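Local coordinates for protein 3-methyladenine DNA glycosylase (Helicobacter pylori, PDB 1PU8) that probably excises alkylated bases such as 3-methyladenine from DNA, as a base excision repair glycosylase of the helix-hairpin-helix superfamily, at residues 21-26 with 195-200. Sequence-based numbering, arbitrary orientation.
Sequences PAWWWP and LAQLYA. With EA1 (3H-imidazo[2,1-I]purine), chain C.
The tryptophan-rich loop 21-26 forms part of the base-binding pocket of this HhH-GPD glycosylase, and its type I beta turn from P21 to W24 rests on helix 195-203. W23 and Q197 carry most of the contact. Q197 CG is anti to the backbone N (chi1 -172°) and the chain is extended beyond it, which carries the amide across one face of the W23 indole to A22. Its CG makes a CH-pi contact 3.8 Å from the centroid of the five-membered ring. The amide stacks on the same indole, the two planes only 11° apart, with Q197 CD 3.6 Å from W23 NE1. From there Q197 NE2 donates a hydrogen bond to A22 O (3.0 Å). The donor sits well above the carbonyl plane, but A22 O lies close to the amide plane of Q197. R201 NH1 is a second donor to A22 O, so this turn carbonyl is gripped twice from the helix. The six-membered ring of W23 reaches on to the methyl groups of A200 (CE3 to CB 3.4 Å) and A196 (CH2 to CB 3.9 Å).

Beyond the turn, W24 and W25 hold the bound 3H-imidazo[2,1-i]purine. W24 lies roughly parallel to the ligand, one face offset over it, with CZ2 3.2 Å from EA1 C6. W25 turns a face to the ligand's N3 side (CD2 to EA1 N3 3.4 Å). W24 NE1 is hydrogen-bonded to E208, and K211 NZ to the ligand. Around the contact, W25 and A200 pack on helix 131-141, L198 touches helices 182-186 and 167-180, and Y199 the latter.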
loop_
_atom_site.group_PDB
_atom_site.type_symbol
_atom_site.label_atom_id
_atom_site.label_comp_id
_atom_site.label_asym_id
_atom_site.label_seq_id
_atom_site.Cartn_x
_atom_site.Cartn_y
_atom_site.Cartn_z
ATOM N N PRO A 21 8.802 7.587 7.498
ATOM C CA PRO A 21 9.594 6.390 7.820
ATOM C C PRO A 21 10.241 5.818 6.553
ATOM O O PRO A 21 9.945 6.242 5.441
ATOM C CB PRO A 21 8.572 5.401 8.423
ATOM C CG PRO A 21 7.224 5.917 8.052
ATOM C CD PRO A 21 7.353 7.384 7.683
ATOM N N ALA A 22 11.123 4.855 6.733
ATOM C CA ALA A 22 11.906 4.294 5.639
ATOM C C ALA A 22 11.080 3.796 4.424
ATOM O O ALA A 22 11.509 3.972 3.289
ATOM C CB ALA A 22 12.839 3.180 6.174
ATOM N N TRP A 23 9.932 3.174 4.672
ATOM C CA TRP A 23 9.077 2.673 3.604
ATOM C C TRP A 23 7.861 3.560 3.348
ATOM O O TRP A 23 6.924 3.146 2.648
ATOM C CB TRP A 23 8.587 1.259 3.914
ATOM C CG TRP A 23 9.615 0.222 3.728
ATOM C CD1 TRP A 23 10.755 0.056 4.456
ATOM C CD2 TRP A 23 9.613 -0.808 2.738
ATOM N NE1 TRP A 23 11.464 -1.016 3.972
ATOM C CE2 TRP A 23 10.777 -1.573 2.928
ATOM C CE3 TRP A 23 8.727 -1.178 1.713
ATOM C CZ2 TRP A 23 11.100 -2.667 2.115
ATOM C CZ3 TRP A 23 9.049 -2.272 0.909
ATOM C CH2 TRP A 23 10.228 -2.999 1.119
ATOM N N TRP A 24 7.886 4.768 3.907
ATOM C CA TRP A 24 6.831 5.776 3.739
ATOM C C TRP A 24 5.542 5.460 4.445
ATOM O O TRP A 24 5.109 6.238 5.286
ATOM C CB TRP A 24 6.536 6.115 2.280
ATOM C CG TRP A 24 5.419 7.122 2.148
ATOM C CD1 TRP A 24 5.427 8.436 2.562
ATOM C CD2 TRP A 24 4.122 6.892 1.593
ATOM N NE1 TRP A 24 4.222 9.028 2.270
ATOM C CE2 TRP A 24 3.406 8.099 1.675
ATOM C CE3 TRP A 24 3.498 5.784 1.012
ATOM C CZ2 TRP A 24 2.103 8.230 1.189
ATOM C CZ3 TRP A 24 2.203 5.919 0.527
ATOM C CH2 TRP A 24 1.527 7.131 0.611
ATOM N N TRP A 25 4.928 4.338 4.078
ATOM C CA TRP A 25 3.779 3.808 4.776
ATOM C C TRP A 25 4.160 3.455 6.227
ATOM O O TRP A 25 5.044 2.638 6.459
ATOM C CB TRP A 25 3.305 2.534 4.066
ATOM C CG TRP A 25 1.848 2.216 4.255
ATOM C CD1 TRP A 25 1.218 1.895 5.430
ATOM C CD2 TRP A 25 0.844 2.168 3.238
ATOM N NE1 TRP A 25 -0.117 1.657 5.204
ATOM C CE2 TRP A 25 -0.378 1.818 3.866
ATOM C CE3 TRP A 25 0.849 2.383 1.846
ATOM C CZ2 TRP A 25 -1.589 1.688 3.152
ATOM C CZ3 TRP A 25 -0.358 2.254 1.131
ATOM C CH2 TRP A 25 -1.557 1.916 1.795
ATOM N N PRO A 26 3.482 4.053 7.207
ATOM C CA PRO A 26 3.803 3.796 8.627
ATOM C C PRO A 26 3.474 2.366 8.972
ATOM O O PRO A 26 2.460 1.854 8.509
ATOM C CB PRO A 26 2.894 4.759 9.407
ATOM C CG PRO A 26 1.838 5.185 8.455
ATOM C CD PRO A 26 2.374 4.999 7.031
ATOM N N LEU A 195 14.746 -2.577 -4.390
ATOM C CA LEU A 195 13.849 -2.041 -5.390
ATOM C C LEU A 195 12.420 -1.963 -4.842
ATOM O O LEU A 195 11.686 -1.025 -5.165
ATOM C CB LEU A 195 13.892 -2.892 -6.660
ATOM C CG LEU A 195 12.909 -2.464 -7.759
ATOM C CD1 LEU A 195 13.088 -1.021 -8.181
ATOM C CD2 LEU A 195 13.064 -3.431 -8.939
ATOM N N ALA A 196 12.023 -2.934 -4.017
ATOM C CA ALA A 196 10.688 -2.881 -3.418
ATOM C C ALA A 196 10.556 -1.613 -2.570
ATOM O O ALA A 196 9.530 -0.950 -2.618
ATOM C CB ALA A 196 10.400 -4.127 -2.575
ATOM N N GLN A 197 11.599 -1.292 -1.810
ATOM C CA GLN A 197 11.612 -0.100 -0.967
ATOM C C GLN A 197 11.646 1.187 -1.805
ATOM O O GLN A 197 11.005 2.178 -1.468
ATOM C CB GLN A 197 12.788 -0.135 0.026
ATOM C CG GLN A 197 12.703 0.997 1.040
ATOM C CD GLN A 197 13.796 0.984 2.091
ATOM O OE1 GLN A 197 14.587 0.037 2.180
ATOM N NE2 GLN A 197 13.830 2.036 2.910
ATOM N N LEU A 198 12.412 1.161 -2.895
ATOM C CA LEU A 198 12.427 2.254 -3.854
ATOM C C LEU A 198 11.013 2.537 -4.392
ATOM O O LEU A 198 10.587 3.687 -4.423
ATOM C CB LEU A 198 13.413 1.977 -4.996
ATOM C CG LEU A 198 13.614 3.184 -5.927
ATOM C CD1 LEU A 198 14.968 3.084 -6.631
ATOM C CD2 LEU A 198 12.467 3.330 -6.967
ATOM N N TYR A 199 10.291 1.499 -4.801
ATOM C CA TYR A 199 8.912 1.661 -5.244
ATOM C C TYR A 199 8.053 2.147 -4.102
ATOM O O TYR A 199 7.242 3.046 -4.297
ATOM C CB TYR A 199 8.316 0.341 -5.742
ATOM C CG TYR A 199 8.829 -0.159 -7.082
ATOM C CD1 TYR A 199 8.895 -1.536 -7.350
ATOM C CD2 TYR A 199 9.220 0.735 -8.083
ATOM C CE1 TYR A 199 9.360 -2.012 -8.571
ATOM C CE2 TYR A 199 9.677 0.273 -9.312
ATOM C CZ TYR A 199 9.750 -1.085 -9.552
ATOM O OH TYR A 199 10.191 -1.518 -10.771
ATOM N N ALA A 200 8.202 1.531 -2.919
ATOM C CA ALA A 200 7.480 1.990 -1.739
ATOM C C ALA A 200 7.634 3.519 -1.590
ATOM O O ALA A 200 6.653 4.247 -1.381
ATOM C CB ALA A 200 7.985 1.282 -0.495
HETATM N N7 EA1 C . -2.253 7.726 1.566
HETATM C C8 EA1 C . -2.642 6.476 1.141
HETATM C C5 EA1 C . -1.222 7.510 2.398
HETATM C C4 EA1 C . -1.020 6.060 2.445
HETATM N N3 EA1 C . 0.011 5.440 3.241
HETATM N N9 EA1 C . -1.899 5.448 1.670
HETATM C C6 EA1 C . -0.337 8.224 3.191
HETATM N N6 EA1 C . -0.269 9.564 3.355
HETATM C C11 EA1 C . 0.826 9.882 4.282
HETATM N N1 EA1 C . 0.656 7.570 3.941
HETATM C C10 EA1 C . 1.375 8.504 4.625
HETATM C C2 EA1 C . 0.820 6.230 3.969
#